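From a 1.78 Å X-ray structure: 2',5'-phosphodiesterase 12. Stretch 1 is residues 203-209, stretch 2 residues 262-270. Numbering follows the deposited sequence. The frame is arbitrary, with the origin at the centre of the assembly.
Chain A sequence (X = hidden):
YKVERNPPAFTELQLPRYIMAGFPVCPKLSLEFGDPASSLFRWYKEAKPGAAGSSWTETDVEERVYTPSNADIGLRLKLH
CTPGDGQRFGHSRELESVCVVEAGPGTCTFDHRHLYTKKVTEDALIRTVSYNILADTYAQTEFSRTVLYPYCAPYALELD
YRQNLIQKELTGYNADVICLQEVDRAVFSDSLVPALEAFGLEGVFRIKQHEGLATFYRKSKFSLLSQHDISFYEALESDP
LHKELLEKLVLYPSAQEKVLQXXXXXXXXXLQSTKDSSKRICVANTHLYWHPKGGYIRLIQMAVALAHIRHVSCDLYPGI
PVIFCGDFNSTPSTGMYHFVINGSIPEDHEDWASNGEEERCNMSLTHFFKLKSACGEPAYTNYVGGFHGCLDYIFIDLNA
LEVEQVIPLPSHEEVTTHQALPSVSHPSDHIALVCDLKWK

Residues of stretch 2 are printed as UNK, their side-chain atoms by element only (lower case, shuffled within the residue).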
# COMPACT_ATOMS: atom_id res chain seq x y z
N GLY A 203 9.71 3.32 4.25
CA GLY A 203 8.34 3.16 4.71
C GLY A 203 8.11 3.20 6.20
O GLY A 203 9.06 3.03 6.99
N VAL A 204 6.84 3.41 6.58
CA VAL A 204 6.37 3.41 7.97
C VAL A 204 5.14 2.49 8.05
O VAL A 204 4.37 2.34 7.09
CB VAL A 204 6.11 4.84 8.51
CG1 VAL A 204 7.43 5.61 8.64
CG2 VAL A 204 5.11 5.60 7.66
N PHE A 205 4.99 1.83 9.20
CA PHE A 205 3.95 0.81 9.39
C PHE A 205 3.13 1.10 10.63
O PHE A 205 3.69 1.43 11.67
CB PHE A 205 4.64 -0.57 9.49
CG PHE A 205 3.75 -1.78 9.66
CD1 PHE A 205 2.78 -2.09 8.71
CD2 PHE A 205 3.94 -2.66 10.72
CE1 PHE A 205 1.96 -3.23 8.86
CE2 PHE A 205 3.14 -3.80 10.86
CZ PHE A 205 2.15 -4.08 9.92
N ARG A 206 1.81 0.94 10.51
CA ARG A 206 0.88 1.09 11.64
C ARG A 206 0.01 -0.16 11.69
O ARG A 206 -0.91 -0.30 10.89
CB ARG A 206 0.06 2.39 11.50
CG ARG A 206 -1.11 2.55 12.52
CD ARG A 206 -0.64 2.55 13.97
NE ARG A 206 0.38 3.57 14.18
CZ ARG A 206 1.05 3.76 15.31
NH1 ARG A 206 0.83 2.98 16.37
NH2 ARG A 206 1.96 4.72 15.40
N ILE A 207 0.33 -1.08 12.61
CA ILE A 207 -0.42 -2.33 12.67
C ILE A 207 -1.71 -2.14 13.50
O ILE A 207 -1.77 -1.24 14.33
CB ILE A 207 0.46 -3.49 13.23
CG1 ILE A 207 -0.11 -4.87 12.79
CG2 ILE A 207 0.67 -3.40 14.76
CD1 ILE A 207 0.76 -5.99 12.99
N LYS A 208 -2.75 -2.95 13.21
CA LYS A 208 -3.96 -3.02 14.02
C LYS A 208 -3.73 -4.22 14.96
O LYS A 208 -3.05 -4.08 15.99
CB LYS A 208 -5.19 -3.18 13.14
CG LYS A 208 -5.83 -1.91 12.65
CD LYS A 208 -7.30 -2.12 12.31
CE LYS A 208 -7.56 -3.06 11.15
NZ LYS A 208 -8.92 -2.85 10.58
N GLN A 209 -4.12 -5.44 14.53
CA GLN A 209 -3.80 -6.63 15.29
C GLN A 209 -2.69 -7.41 14.59
O GLN A 209 -1.54 -7.41 15.05
CB GLN A 209 -5.04 -7.52 15.52
CG GLN A 209 -4.68 -8.74 16.38
CD GLN A 209 -5.89 -9.51 16.81
OE1 GLN A 209 -6.95 -9.51 16.15
NE2 GLN A 209 -5.73 -10.23 17.89
N UNK A 262 -14.78 -0.30 17.16
CA UNK A 262 -13.94 -0.56 15.99
C UNK A 262 -12.48 -0.34 16.25
O UNK A 262 -12.08 0.57 16.99
c UNK A 262 -16.85 -2.77 14.81
n UNK A 262 -17.83 -2.33 15.59
n UNK A 262 -16.50 -4.04 14.86
c UNK A 262 -14.38 0.25 14.75
c UNK A 262 -16.59 -0.54 13.76
n UNK A 262 -16.24 -1.94 13.97
c UNK A 262 -15.88 0.42 14.66
N UNK A 263 -11.66 -1.15 15.59
CA UNK A 263 -10.22 -1.10 15.72
C UNK A 263 -9.56 -0.26 14.60
O UNK A 263 -8.34 -0.09 14.62
c UNK A 263 -9.66 -2.52 15.69
o UNK A 263 -9.96 -3.11 14.44
N UNK A 264 -10.36 0.26 13.65
CA UNK A 264 -9.88 1.01 12.48
C UNK A 264 -8.91 2.15 12.90
O UNK A 264 -9.12 2.87 13.89
c UNK A 264 -11.03 1.56 11.65
o UNK A 264 -12.15 0.68 11.65
N UNK A 265 -7.84 2.28 12.10
CA UNK A 265 -6.77 3.23 12.32
C UNK A 265 -6.60 4.13 11.09
O UNK A 265 -7.05 3.84 9.97
c UNK A 265 -5.43 2.50 12.69
c UNK A 265 -4.99 1.55 11.58
c UNK A 265 -5.54 1.76 14.04
N UNK A 266 -5.95 5.26 11.35
CA UNK A 266 -5.60 6.28 10.37
C UNK A 266 -4.12 6.56 10.47
O UNK A 266 -3.63 6.91 11.54
c UNK A 266 -6.39 7.57 10.65
c UNK A 266 -6.47 8.43 8.25
c UNK A 266 -6.05 8.75 9.70
c UNK A 266 -6.72 10.03 10.18
N UNK A 267 -3.42 6.41 9.38
CA UNK A 267 -1.98 6.67 9.36
C UNK A 267 -1.79 8.04 8.72
O UNK A 267 -2.40 8.35 7.69
c UNK A 267 0.18 5.72 8.32
c UNK A 267 -1.31 5.56 8.56
o UNK A 267 0.26 4.11 6.53
n UNK A 267 1.63 3.78 8.30
c UNK A 267 0.71 4.48 7.63
N UNK A 268 -1.00 8.90 9.36
CA UNK A 268 -0.78 10.23 8.83
C UNK A 268 0.71 10.50 8.87
O UNK A 268 1.32 10.40 9.95
c UNK A 268 -1.24 12.72 8.97
c UNK A 268 -1.58 11.34 9.55
c UNK A 268 -3.10 11.11 9.50
N UNK A 269 1.25 10.90 7.74
CA UNK A 269 2.68 11.21 7.62
C UNK A 269 2.85 12.55 6.91
O UNK A 269 2.30 12.73 5.83
c UNK A 269 3.39 10.11 6.83
o UNK A 269 3.02 8.82 7.29
N UNK A 270 3.65 13.45 7.49
CA UNK A 270 3.89 14.73 6.83
C UNK A 270 5.26 14.64 6.17
O UNK A 270 6.24 14.37 6.85
c UNK A 270 2.36 16.06 8.35
c UNK A 270 3.80 15.91 7.82
c UNK A 270 4.26 17.21 7.15

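Position 262 carries seven side-chain atoms: three carbons in a row, a nitrogen, and a fourth carbon bearing two more nitrogens. This guanidinium ending identifies Arg-262, whose side chain is out of reach of stretch 1. Position 263 has one carbon and one oxygen beyond CA, an unbranched hydroxymethyl group, and is therefore Ser-263. Its CB points toward stretch 1, and the CD of Lys-208 lies 3.2 Å from the backbone O of Ser-263 and 3.5 Å from its OG, so the aliphatic part of the lysine packs against this residue.

Position 264 again shows one carbon and one oxygen, but here the CA-to-CB bond points away from stretch 1. It is Ser-264; its OG is hydrogen-bonded elsewhere in the structure, and its backbone makes the approach, with CA 4.1 Å from the CD of Lys-208.

At 265 the strand begins. Three carbons, two of them attached to the first, form a beta-branched, wholly apolar side chain directed toward stretch 1: Val-265. Its CG2 sits 3.7 Å from the CG of Lys-208 and 4.1 Å from the CG of Arg-206, touching the aliphatic portions of two side chains that end in charge. Position 266 has four carbons forked at the second, which makes it Leu-266; it points away, as expected from the alternation of a strand.

Position 267 points back toward stretch 1 with three carbons in line, the last bearing one oxygen and one nitrogen. This terminal amide on a three-carbon chain is Gln-267. With chi1 and chi2 both t, the side chain is extended and brings NE2 to 3.3 Å from the O of Val-204, a weak hydrogen bond with an N-H...O angle of 130°. The same NE2 lies 3.8 Å from the CB of Arg-206.

Position 268 has three carbons branching at the first and is Val-268, out of reach of stretch 1. Position 269, with one carbon and one oxygen, is Ser-269; it points toward stretch 1, and its OG is 3.9 Å from the CG2 of Val-204. Position 270 repeats the three-carbon beta-branched pattern, giving Val-270, again out of reach.

The two strands run nearly antiparallel, at 161°, with axes 8.2 Å apart at closest approach, and meet through side chains rather than backbone-to-backbone hydrogen bonds. Val-265, Gln-267 and Ser-269 face Val-204 and Arg-206, while Lys-208 extends the packing into the loop before Val-265. Mostly van der Waals contact, with one weak amide-to-carbonyl bond, buries 383 Å² in total.

Stretch 2 (262-270) RSSVLQVSV
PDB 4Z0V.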